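Local coordinates for protein esterase TesA (Pseudomonas aeruginosa, PDB 4JGG) that hydrolyses carboxylic esters, most actively Tween detergents and p-nitrophenyl esters of short acyl chains, and shows low thioesterase activity towards palmitoyl-coenzyme A, at residues Lys124-Gly129 against Ala158-Phe163; Asn110-Ala115 against Ala152-Thr157; Ser30-Leu35 against Asn62-Gly67; Thr23-Gly28 against Ala87-Glu92; Glu165-Val170 against Gln186-Glu191. One frame throughout, in Å; residues are numbered along the deposited sequence.

Interaction 1: residues Lys124-Gly129 against Ala158-Phe163; sequences KVLLLG and ALVPFF
Leu128 lays its CD1 methyl almost squarely over the centre of the Phe163 ring, 3.8 Å from the centroid and 6° off the ring normal, a CH-pi contact. With CG anti to the carbonyl carbon (chi1 -58°), the other branch, CD2, runs beside Val160, 3.8 Å from Val160 CB, the two side chains pointing the same way. Leu126 joins them on this face: with CG anti to the backbone N, it leans CD1 across to Ala158 CB at 3.6 Å, where a small methyl suits the close approach. Val193 and Thr196 of helix 186-197 pack on Leu126, and the helix also reaches Val160 and Phe163. Strands 124-128 and 158-160 run parallel, linked by helix 138-155 in a beta-alpha-beta unit, and the second strand forms one edge of the sheet. On the opposite face Leu159 turns CD1 towards Leu127 CB (3.9 Å). Leu127 N donates to Ala158 O, and Leu127 O accepts from Val160 N at 2.9 Å, nearly along the C=O axis. Gly129 N bonds to Val160 O, and Pro161 O crowds the place where a side chain would begin, which suits glycine. Gly129 O receives Phe163 N at 3.0 Å, holding the turn.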
# COMPACT_ATOMS: atom_id res chain seq x y z
N LYS A 124 8.00 11.23 4.84
CA LYS A 124 8.31 9.90 5.38
C LYS A 124 7.57 8.87 4.54
O LYS A 124 6.44 9.10 4.13
CB LYS A 124 7.81 9.75 6.82
CG LYS A 124 8.38 10.77 7.82
CD LYS A 124 9.85 10.52 8.07
N VAL A 125 8.21 7.72 4.28
CA VAL A 125 7.61 6.70 3.42
C VAL A 125 7.25 5.44 4.20
O VAL A 125 8.06 4.96 5.00
CB VAL A 125 8.55 6.33 2.27
CG1 VAL A 125 8.03 5.12 1.53
CG2 VAL A 125 8.70 7.51 1.33
N LEU A 126 6.04 4.93 3.99
CA LEU A 126 5.61 3.66 4.57
C LEU A 126 5.23 2.72 3.44
O LEU A 126 4.33 3.02 2.65
CB LEU A 126 4.42 3.88 5.51
CG LEU A 126 3.70 2.64 6.07
CD1 LEU A 126 4.62 1.78 6.91
CD2 LEU A 126 2.48 3.06 6.90
N LEU A 127 5.93 1.58 3.33
CA LEU A 127 5.60 0.59 2.31
C LEU A 127 4.62 -0.43 2.85
O LEU A 127 4.80 -0.95 3.95
CB LEU A 127 6.85 -0.16 1.86
CG LEU A 127 8.07 0.54 1.30
CD1 LEU A 127 8.99 -0.53 0.71
CD2 LEU A 127 7.64 1.56 0.24
N LEU A 128 3.58 -0.72 2.07
CA LEU A 128 2.69 -1.83 2.40
C LEU A 128 3.07 -3.02 1.52
O LEU A 128 3.06 -2.93 0.28
CB LEU A 128 1.22 -1.44 2.20
CG LEU A 128 0.76 -0.24 3.01
CD1 LEU A 128 -0.74 -0.02 2.88
CD2 LEU A 128 1.16 -0.38 4.47
N GLY A 129 3.44 -4.11 2.18
CA GLY A 129 3.86 -5.31 1.48
C GLY A 129 2.70 -6.28 1.36
O GLY A 129 1.87 -6.36 2.26
N ALA A 158 9.62 2.96 6.40
CA ALA A 158 8.85 2.11 7.29
C ALA A 158 8.19 1.04 6.43
O ALA A 158 8.12 1.17 5.20
CB ALA A 158 7.81 2.92 8.10
N LEU A 159 7.72 -0.02 7.07
CA LEU A 159 7.21 -1.17 6.35
C LEU A 159 6.20 -1.99 7.15
O LEU A 159 6.43 -2.31 8.32
CB LEU A 159 8.38 -2.07 5.92
CG LEU A 159 8.07 -3.46 5.36
CD1 LEU A 159 7.39 -3.38 4.01
CD2 LEU A 159 9.36 -4.24 5.26
N VAL A 160 5.08 -2.30 6.51
CA VAL A 160 4.14 -3.30 7.00
C VAL A 160 4.29 -4.53 6.10
O VAL A 160 3.67 -4.61 5.05
CB VAL A 160 2.69 -2.81 6.91
CG1 VAL A 160 1.72 -3.96 7.12
CG2 VAL A 160 2.44 -1.69 7.92
N PRO A 161 5.13 -5.49 6.52
CA PRO A 161 5.46 -6.60 5.61
C PRO A 161 4.25 -7.42 5.18
O PRO A 161 4.25 -7.93 4.06
CB PRO A 161 6.42 -7.47 6.45
CG PRO A 161 6.21 -7.05 7.87
CD PRO A 161 5.84 -5.59 7.80
N PHE A 162 3.26 -7.53 6.06
CA PHE A 162 2.09 -8.38 5.82
C PHE A 162 0.79 -7.58 5.90
O PHE A 162 -0.02 -7.80 6.81
CB PHE A 162 2.07 -9.54 6.82
CG PHE A 162 3.42 -10.18 7.01
CD1 PHE A 162 3.94 -11.02 6.05
CD2 PHE A 162 4.18 -9.91 8.14
CE1 PHE A 162 5.18 -11.60 6.21
CE2 PHE A 162 5.42 -10.49 8.31
CZ PHE A 162 5.92 -11.34 7.34
N PHE A 163 0.61 -6.67 4.96
CA PHE A 163 -0.55 -5.78 4.94
C PHE A 163 -1.85 -6.58 4.95
O PHE A 163 -2.83 -6.17 5.54
CB PHE A 163 -0.48 -4.87 3.70
CG PHE A 163 -1.69 -4.01 3.46
CD1 PHE A 163 -2.30 -3.33 4.51
CD2 PHE A 163 -2.19 -3.82 2.17
CE1 PHE A 163 -3.40 -2.52 4.29
CE2 PHE A 163 -3.29 -3.00 1.94
CZ PHE A 163 -3.89 -2.35 3.00

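Interaction 2: residues Asn110-Ala115 against Ala152-Thr157; sequences NLASMA and AAQEKT
Ala115 offers its CB methyl to two partners at once, Thr157 CG2 at 3.7 Å and Glu155 CB at 3.9 Å. One turn earlier, Ala112 faces the same way, and its carbonyl O lies 3.4 Å from Glu155 CG. The glutamate chain bends at chi2 (-59°), so that its methylenes lie along the neighbouring helix and its carboxylate comes alongside Ala112, with OE2 4.0 Å from Ala112 CB. Gln154, extended beyond CG, reaches the same methyl at its margin through OE1. Alanine suits both positions because a single methyl lets longer side chains rest against the helix; no hydrogen bond crosses between the segments, and the fit depends on shape.

Further out, polar partners settle the long chains. Gln108, a turn before Ala112, donates from NE2 to Gln154 OE1, while Glu155 OE1 makes a long, weak ion pair with Arg119. The position of Thr157 is set by a Schellman motif: Lys156 takes positive phi (54°), and Thr157 N bonds back to Ala152 O at 3.1 Å. The chain is thereby turned towards the sheet, where Thr157 touches Val125 and Leu127 and Ala115 also packs on Val125. Helices 104-121 and 138-155 thus lie side by side over one face of the parallel sheet, forming part of an outer helical layer of the alpha/beta/alpha sandwich of GDSL hydrolases.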
# COMPACT_ATOMS: atom_id res chain seq x y z
N ASN A 110 11.70 -0.01 -9.12
CA ASN A 110 10.63 0.97 -9.15
C ASN A 110 10.20 1.46 -7.76
O ASN A 110 10.06 2.66 -7.54
CB ASN A 110 9.43 0.40 -9.90
CG ASN A 110 9.71 0.20 -11.38
OD1 ASN A 110 10.57 0.87 -11.95
ND2 ASN A 110 8.99 -0.73 -12.00
N LEU A 111 9.99 0.53 -6.83
CA LEU A 111 9.57 0.91 -5.48
C LEU A 111 10.66 1.70 -4.77
O LEU A 111 10.39 2.70 -4.13
CB LEU A 111 9.21 -0.33 -4.65
CG LEU A 111 7.92 -1.11 -4.91
CD1 LEU A 111 7.90 -2.32 -3.97
CD2 LEU A 111 6.66 -0.26 -4.69
N ALA A 112 11.90 1.24 -4.90
CA ALA A 112 13.05 1.94 -4.34
C ALA A 112 13.11 3.39 -4.82
O ALA A 112 13.25 4.30 -4.01
CB ALA A 112 14.34 1.20 -4.71
N SER A 113 12.99 3.57 -6.14
CA SER A 113 13.00 4.89 -6.77
C SER A 113 11.82 5.76 -6.30
O SER A 113 11.99 6.96 -6.07
CB SER A 113 12.99 4.76 -8.29
OG SER A 113 13.02 6.03 -8.91
N MET A 114 10.64 5.16 -6.16
CA MET A 114 9.49 5.87 -5.59
C MET A 114 9.80 6.36 -4.18
O MET A 114 9.46 7.48 -3.84
CB MET A 114 8.23 4.98 -5.52
CG MET A 114 7.55 4.65 -6.85
SD MET A 114 5.97 3.78 -6.59
CE MET A 114 4.94 5.10 -5.93
N ALA A 115 10.40 5.50 -3.36
CA ALA A 115 10.68 5.84 -1.97
C ALA A 115 11.76 6.90 -1.91
O ALA A 115 11.73 7.79 -1.05
CB ALA A 115 11.10 4.60 -1.18
N ALA A 152 12.66 -1.35 1.77
CA ALA A 152 12.64 -0.67 3.06
C ALA A 152 14.05 -0.58 3.64
O ALA A 152 14.43 0.45 4.20
CB ALA A 152 11.69 -1.37 4.02
N ALA A 153 14.82 -1.65 3.49
CA ALA A 153 16.20 -1.67 3.94
C ALA A 153 17.02 -0.62 3.21
O ALA A 153 17.69 0.21 3.82
CB ALA A 153 16.81 -3.05 3.72
N GLN A 154 16.94 -0.67 1.88
CA GLN A 154 17.75 0.18 1.02
C GLN A 154 17.43 1.66 1.16
O GLN A 154 18.34 2.49 1.18
CB GLN A 154 17.56 -0.26 -0.44
CG GLN A 154 18.34 0.54 -1.46
CD GLN A 154 18.07 0.04 -2.86
OE1 GLN A 154 17.34 -0.94 -3.04
NE2 GLN A 154 18.64 0.70 -3.86
N GLU A 155 16.14 1.99 1.25
CA GLU A 155 15.73 3.39 1.26
C GLU A 155 15.35 3.91 2.65
O GLU A 155 14.86 5.03 2.78
CB GLU A 155 14.57 3.63 0.27
CG GLU A 155 14.91 3.34 -1.20
CD GLU A 155 16.07 4.16 -1.72
OE1 GLU A 155 16.38 5.22 -1.11
OE2 GLU A 155 16.68 3.77 -2.74
N LYS A 156 15.58 3.09 3.67
CA LYS A 156 15.23 3.44 5.05
C LYS A 156 13.77 3.85 5.21
O LYS A 156 13.49 4.89 5.79
CB LYS A 156 16.09 4.60 5.56
CG LYS A 156 17.48 4.67 4.99
N THR A 157 12.85 3.04 4.71
CA THR A 157 11.44 3.37 4.85
C THR A 157 10.82 2.58 6.00
O THR A 157 11.43 1.64 6.51
CB THR A 157 10.64 3.06 3.57
OG1 THR A 157 10.25 1.69 3.56
CG2 THR A 157 11.46 3.36 2.33

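Interaction 3: residues Ser30-Leu35 against Asn62-Gly67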
# COMPACT_ATOMS: atom_id res chain seq x y z
N SER A 30 -6.03 -1.35 -6.71
CA SER A 30 -7.39 -1.80 -6.36
C SER A 30 -7.65 -1.98 -4.85
O SER A 30 -8.76 -1.73 -4.37
CB SER A 30 -7.66 -3.14 -7.05
OG SER A 30 -6.82 -4.14 -6.50
N ILE A 31 -6.64 -2.43 -4.11
CA ILE A 31 -6.87 -2.74 -2.71
C ILE A 31 -7.19 -1.46 -1.94
O ILE A 31 -8.13 -1.42 -1.14
CB ILE A 31 -5.70 -3.48 -2.05
CG1 ILE A 31 -5.35 -4.74 -2.84
CG2 ILE A 31 -6.04 -3.89 -0.61
CD1 ILE A 31 -4.34 -5.61 -2.14
N SER A 32 -6.43 -0.40 -2.20
CA SER A 32 -6.63 0.86 -1.48
C SER A 32 -7.67 1.75 -2.16
O SER A 32 -8.21 2.67 -1.55
CB SER A 32 -5.31 1.59 -1.33
OG SER A 32 -4.45 0.87 -0.47
N ALA A 33 -7.97 1.46 -3.43
CA ALA A 33 -9.05 2.14 -4.14
C ALA A 33 -10.43 1.57 -3.79
O ALA A 33 -11.46 2.12 -4.18
CB ALA A 33 -8.82 2.12 -5.65
N ALA A 34 -10.44 0.47 -3.04
CA ALA A 34 -11.69 -0.12 -2.55
C ALA A 34 -12.51 -0.77 -3.65
O ALA A 34 -13.74 -0.62 -3.69
CB ALA A 34 -12.53 0.93 -1.81
N LEU A 35 -11.83 -1.47 -4.55
CA LEU A 35 -12.52 -2.09 -5.67
C LEU A 35 -13.57 -3.06 -5.14
O LEU A 35 -13.27 -3.94 -4.31
CB LEU A 35 -11.52 -2.80 -6.60
CG LEU A 35 -12.02 -3.56 -7.84
CD1 LEU A 35 -12.78 -2.65 -8.81
CD2 LEU A 35 -10.84 -4.19 -8.54
N ASN A 62 -6.23 10.08 -1.19
CA ASN A 62 -6.14 8.75 -1.78
C ASN A 62 -5.91 8.88 -3.27
O ASN A 62 -6.74 9.45 -3.98
CB ASN A 62 -7.43 7.96 -1.54
CG ASN A 62 -7.27 6.48 -1.84
OD1 ASN A 62 -6.18 6.02 -2.16
ND2 ASN A 62 -8.36 5.72 -1.75
N ALA A 63 -4.77 8.39 -3.74
CA ALA A 63 -4.46 8.43 -5.16
C ALA A 63 -4.36 7.02 -5.73
O ALA A 63 -3.55 6.74 -6.61
CB ALA A 63 -3.18 9.20 -5.41
N SER A 64 -5.19 6.11 -5.21
CA SER A 64 -5.10 4.70 -5.62
C SER A 64 -5.94 4.40 -6.87
O SER A 64 -7.09 4.85 -6.98
CB SER A 64 -5.51 3.79 -4.46
OG SER A 64 -4.74 4.11 -3.31
N ILE A 65 -5.37 3.63 -7.79
CA ILE A 65 -6.03 3.31 -9.05
C ILE A 65 -5.93 1.82 -9.38
O ILE A 65 -4.84 1.26 -9.43
CB ILE A 65 -5.41 4.08 -10.22
CG1 ILE A 65 -5.40 5.59 -9.95
CG2 ILE A 65 -6.14 3.76 -11.52
CD1 ILE A 65 -4.84 6.39 -11.11
N SER A 66 -7.07 1.19 -9.61
CA SER A 66 -7.06 -0.21 -10.05
C SER A 66 -6.19 -0.37 -11.29
O SER A 66 -6.22 0.46 -12.18
CB SER A 66 -8.48 -0.67 -10.37
OG SER A 66 -9.29 -0.61 -9.20
N GLY A 67 -5.41 -1.45 -11.33
CA GLY A 67 -4.60 -1.77 -12.49
C GLY A 67 -3.17 -1.27 -12.38
O GLY A 67 -2.32 -1.59 -13.22
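The short, weakly bonded helical turn at 30-33 lies against an irregular loop that leaves strand 59-62, and the two backbones come close at two points, lined by small residues: Ser30 CA is 4.0 Å from Ser66 CA, and Ala33 CA is 4.9 Å from Ser64 CA. Leu35 N bonds back to Ser30 O, and Ala34, with positive phi (71°), turns the chain out of the helix.

Asn62 makes the one hydrogen bond across, ND2 to Ser32 O at 3.1 Å. The acceptor lies in the plane of the asparagine amide, although the donor stands above the plane of the Ser32 carbonyl. The other end of the amide is gripped as well, because Ser64 OG donates to Asn62 OD1 at 2.7 Å, in the carbonyl plane, with a weak bond from Ser64 N. Used at both ends, the amide is fixed in its flip. Ser64 OG also passes 3.3 Å from Ser32 CB, while the hydroxyl of Ser32 turns elsewhere, to Glu92 and Trp43. Ala33 sets its methyl against Ser64 O at 3.5 Å. At the far end Ser66 OG lies beside Ser30 CA (3.6 Å), with Leu35 at its margin.

Ser30 OG occupies the crowded position between backbone N and carbonyl carbon (chi1 67°), its side chain about 3 Å from that of His180. Ser30 is, by similarity, the nucleophile, with His180 and Asp177 completing the triad; a serine at the start of a turn directly after the first strand is the hallmark of the GDSL motif of SGNH hydrolases.

Interaction 4: residues Thr23-Gly28 against Ala87-Glu92; sequences TLLVVG and ALVVIE
Thr23 O is gripped twice: it accepts from Ala87 N at 2.8 Å and from Leu88 N at 3.2 Å, both donors lying in the carbonyl plane. A parallel ladder runs on from there. Leu25 donates to Leu88 O and accepts from Val90 N, each at 2.8 Å and nearly along the C=O axis; Val27 repeats the pattern, its N bonding to Val90 O with an N-H...O angle of 174° and its O receiving Glu92 N.

Branched aliphatic residues suit these buried strands, filling both faces. On one face Leu24, with CG anti to the backbone N, lies beside Leu88 and carries CD2 obliquely across to Val90 CG2 at 3.8 Å. On the other, Val27 CG2 approaches Val89 CG1 at 4.2 Å, beneath helices 70-84 and 104-121.

Glu92 is the polar exception. Its chain leaves anti to the backbone N and bends at chi2, placing OE1 3.7 Å from Gly28 CA; a side chain at residue 28 would collide with that oxygen, so glycine fits. The buried carboxylate is met by the hydroxyl of Ser32 and, weakly, by Asp29 N, contacts that would tend to stabilise its charge. Strand 88-92 is the middle of the five-stranded parallel sheet (order 2-1-3-4-5), and strand 23-28, between it and edge strand 59-62, leads directly into the GDSL nucleophile turn, as in other SGNH hydrolases.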
# COMPACT_ATOMS: atom_id res chain seq x y z
N THR A 23 -0.18 16.58 4.61
CA THR A 23 -0.94 15.64 3.79
C THR A 23 -0.34 14.25 3.84
O THR A 23 0.89 14.07 3.80
CB THR A 23 -1.06 16.10 2.32
OG1 THR A 23 -1.94 17.22 2.24
CG2 THR A 23 -1.63 15.00 1.45
N LEU A 24 -1.24 13.27 3.92
CA LEU A 24 -0.92 11.85 3.88
C LEU A 24 -1.37 11.30 2.53
O LEU A 24 -2.57 11.11 2.27
CB LEU A 24 -1.62 11.12 5.03
CG LEU A 24 -1.19 9.71 5.42
CD1 LEU A 24 -1.71 9.42 6.83
CD2 LEU A 24 -1.69 8.68 4.44
N LEU A 25 -0.41 11.06 1.65
CA LEU A 25 -0.73 10.62 0.30
C LEU A 25 -0.68 9.10 0.25
O LEU A 25 0.34 8.52 0.60
CB LEU A 25 0.29 11.18 -0.67
CG LEU A 25 0.18 10.69 -2.12
CD1 LEU A 25 -1.06 11.23 -2.81
CD2 LEU A 25 1.43 11.09 -2.86
N VAL A 26 -1.80 8.48 -0.13
CA VAL A 26 -1.83 7.04 -0.40
C VAL A 26 -1.75 6.77 -1.89
O VAL A 26 -2.62 7.19 -2.66
CB VAL A 26 -3.12 6.35 0.11
CG1 VAL A 26 -3.07 4.83 -0.18
CG2 VAL A 26 -3.32 6.59 1.62
N VAL A 27 -0.71 6.04 -2.29
CA VAL A 27 -0.53 5.68 -3.69
C VAL A 27 -0.64 4.16 -3.84
O VAL A 27 0.34 3.43 -3.64
CB VAL A 27 0.84 6.17 -4.20
CG1 VAL A 27 0.97 5.93 -5.72
CG2 VAL A 27 1.03 7.65 -3.86
N GLY A 28 -1.83 3.68 -4.18
CA GLY A 28 -2.09 2.25 -4.23
C GLY A 28 -2.78 1.76 -5.49
O GLY A 28 -2.88 2.48 -6.49
N ALA A 87 3.53 15.04 3.54
CA ALA A 87 4.41 14.80 4.67
C ALA A 87 4.61 13.30 4.86
O ALA A 87 5.62 12.86 5.42
CB ALA A 87 3.83 15.43 5.94
N LEU A 88 3.66 12.52 4.37
CA LEU A 88 3.69 11.07 4.47
C LEU A 88 3.24 10.47 3.16
O LEU A 88 2.20 10.86 2.61
CB LEU A 88 2.73 10.60 5.56
CG LEU A 88 3.25 9.73 6.69
CD1 LEU A 88 2.37 9.90 7.92
CD2 LEU A 88 3.32 8.28 6.26
N VAL A 89 3.99 9.51 2.65
CA VAL A 89 3.53 8.79 1.47
C VAL A 89 3.42 7.31 1.79
O VAL A 89 4.42 6.69 2.15
CB VAL A 89 4.48 8.97 0.27
CG1 VAL A 89 4.00 8.13 -0.91
CG2 VAL A 89 4.57 10.45 -0.11
N VAL A 90 2.21 6.76 1.69
CA VAL A 90 1.98 5.33 1.88
C VAL A 90 1.97 4.68 0.51
O VAL A 90 1.14 5.02 -0.35
CB VAL A 90 0.65 5.05 2.61
CG1 VAL A 90 0.43 3.57 2.80
CG2 VAL A 90 0.64 5.76 3.96
N ILE A 91 2.90 3.77 0.27
CA ILE A 91 2.94 3.10 -1.04
C ILE A 91 2.43 1.68 -0.93
O ILE A 91 2.95 0.87 -0.17
CB ILE A 91 4.37 3.09 -1.63
CG1 ILE A 91 4.83 4.51 -1.95
CG2 ILE A 91 4.43 2.20 -2.86
CD1 ILE A 91 6.32 4.60 -2.24
N GLU A 92 1.40 1.37 -1.73
CA GLU A 92 0.81 0.04 -1.77
C GLU A 92 0.74 -0.46 -3.22
O GLU A 92 -0.33 -0.59 -3.81
CB GLU A 92 -0.59 0.04 -1.14
CG GLU A 92 -1.22 -1.36 -1.08
CD GLU A 92 -2.27 -1.60 -2.15
OE1 GLU A 92 -3.17 -0.75 -2.32
OE2 GLU A 92 -2.22 -2.67 -2.82

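Interaction 5: residues Glu165-Val170 against Gln186-Glu191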
# COMPACT_ATOMS: atom_id res chain seq x y z
N GLU A 165 -2.44 -9.38 6.42
CA GLU A 165 -2.52 -10.33 7.52
C GLU A 165 -3.95 -10.50 8.00
O GLU A 165 -4.64 -9.52 8.26
CB GLU A 165 -1.61 -9.92 8.67
CG GLU A 165 -1.73 -10.84 9.88
CD GLU A 165 -0.77 -10.45 10.99
OE1 GLU A 165 0.12 -9.61 10.73
OE2 GLU A 165 -0.92 -10.99 12.11
N GLY A 166 -4.40 -11.75 8.12
CA GLY A 166 -5.73 -12.04 8.61
C GLY A 166 -6.83 -11.72 7.60
O GLY A 166 -8.02 -11.82 7.91
N VAL A 167 -6.43 -11.32 6.39
CA VAL A 167 -7.39 -11.06 5.32
C VAL A 167 -7.20 -12.04 4.17
O VAL A 167 -8.13 -12.74 3.78
CB VAL A 167 -7.31 -9.60 4.80
CG1 VAL A 167 -8.23 -9.41 3.59
CG2 VAL A 167 -7.65 -8.62 5.91
N GLY A 168 -5.98 -12.09 3.64
CA GLY A 168 -5.64 -12.97 2.54
C GLY A 168 -5.91 -14.42 2.83
O GLY A 168 -5.52 -14.95 3.89
N GLY A 169 -6.60 -15.08 1.90
CA GLY A 169 -6.89 -16.50 2.01
C GLY A 169 -8.05 -16.82 2.94
O GLY A 169 -8.58 -17.93 2.92
N VAL A 170 -8.44 -15.85 3.76
CA VAL A 170 -9.52 -16.07 4.71
C VAL A 170 -10.89 -15.97 4.04
O VAL A 170 -11.10 -15.14 3.16
CB VAL A 170 -9.43 -15.08 5.90
CG1 VAL A 170 -10.63 -15.25 6.81
CG2 VAL A 170 -8.14 -15.30 6.67
N GLN A 186 -12.09 -4.43 5.68
CA GLN A 186 -11.57 -3.05 5.68
C GLN A 186 -11.05 -2.59 7.05
O GLN A 186 -9.97 -1.98 7.13
CB GLN A 186 -12.59 -2.06 5.10
CG GLN A 186 -13.06 -2.39 3.67
CD GLN A 186 -11.91 -2.53 2.68
OE1 GLN A 186 -11.12 -1.61 2.49
NE2 GLN A 186 -11.82 -3.69 2.05
N PRO A 187 -11.80 -2.88 8.13
CA PRO A 187 -11.27 -2.62 9.47
C PRO A 187 -9.91 -3.27 9.70
O PRO A 187 -9.01 -2.60 10.19
CB PRO A 187 -12.33 -3.23 10.38
CG PRO A 187 -13.59 -3.03 9.65
CD PRO A 187 -13.24 -3.23 8.18
N ARG A 188 -9.77 -4.54 9.31
CA ARG A 188 -8.52 -5.26 9.53
C ARG A 188 -7.36 -4.67 8.74
O ARG A 188 -6.26 -4.53 9.26
CB ARG A 188 -8.67 -6.75 9.20
CG ARG A 188 -7.39 -7.53 9.47
CD ARG A 188 -7.14 -7.65 10.96
NE ARG A 188 -5.77 -8.02 11.30
CZ ARG A 188 -5.39 -9.25 11.63
NH1 ARG A 188 -6.26 -10.24 11.63
NH2 ARG A 188 -4.12 -9.50 11.93
N LEU A 189 -7.60 -4.36 7.47
CA LEU A 189 -6.61 -3.59 6.70
C LEU A 189 -6.14 -2.37 7.50
O LEU A 189 -4.94 -2.15 7.64
CB LEU A 189 -7.17 -3.18 5.33
CG LEU A 189 -7.45 -4.38 4.40
CD1 LEU A 189 -8.03 -3.94 3.04
CD2 LEU A 189 -6.17 -5.19 4.20
N LEU A 190 -7.07 -1.58 8.03
CA LEU A 190 -6.69 -0.40 8.82
C LEU A 190 -5.90 -0.78 10.07
O LEU A 190 -4.90 -0.13 10.40
CB LEU A 190 -7.90 0.46 9.19
CG LEU A 190 -7.68 1.63 10.16
CD1 LEU A 190 -6.74 2.69 9.60
CD2 LEU A 190 -9.02 2.24 10.53
N GLU A 191 -6.37 -1.81 10.77
CA GLU A 191 -5.63 -2.35 11.91
C GLU A 191 -4.19 -2.67 11.52
O GLU A 191 -3.25 -2.42 12.29
CB GLU A 191 -6.31 -3.60 12.47
CG GLU A 191 -5.42 -4.41 13.42
CD GLU A 191 -6.14 -5.56 14.13
OE1 GLU A 191 -7.39 -5.66 14.07
OE2 GLU A 191 -5.44 -6.38 14.76
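Arg188 spreads its guanidinium over the carbonyl of Glu165, whose O sits 3.4 Å above the plane and over its centre, with Gly166 N over the rim on the same side. The side chain leaves the helix with CG anti to the backbone N and bends at chi2 (70°), which swings the flat group across the loop. No N-H of the guanidinium is directed at that carbonyl; Glu165 O accepts instead from Asn192 ND2. The same asparagine takes Arg188 NE on its OD1, so a single residue one turn further along the helix positions both the arginine and the backbone it covers.

At the tip, Arg188 NH2 forms a salt bridge with Glu165 OE2 at 3.5 Å, the carboxylate and guanidinium planes standing 58° apart. Glu191 adds a long ionic contact from the other direction, with OE2 3.8 Å from Arg188 NE and well out of the guanidinium plane. The arginine charge thus serves two acids, probably easing their mutual repulsion. Glycine suits position 166, which has positive phi and puts Gly166 CA 3.6 Å from Arg188 NH1.

Deeper in, Val167 slides past the arginine stem, its CG2 3.7 Å from Arg188 CG, and also meets Leu189 CD2 at 4.1 Å. A type II beta turn from Val167 to Val170 then carries the loop away, with Gly169 in its positive-phi position. Helix 186-197 stands between this loop and helix 43-53, packing Leu189 on Trp43 and Leu190 on Leu46, while further along its length Val193 and Thr196 rest on strands 124-128 and 158-160.

From the N terminus, strand 23-28 meets 87-92 in interaction 4, closing a long loop in which interaction 3 is nested: the nucleophile turn 30-35 and loop 62-67 pair within it, and Ser32 OG binds Glu92 OE1 to join the two contacts. Interactions 1 and 2 come next and cross, their segments alternating as 110-115, 124-129, 152-157 and 158-163, so that helices 104-121 and 138-155 are held together against one face of the sheet. Strands 88-92 and 124-128 are neighbours, which makes interactions 4 and 1 one continuous sheet. Interaction 5 closes last, in series, tying the loop after strand 158-160 to helix 186-197, where Leu189 touches Phe163 of interaction 1 and Ile31 of interaction 3.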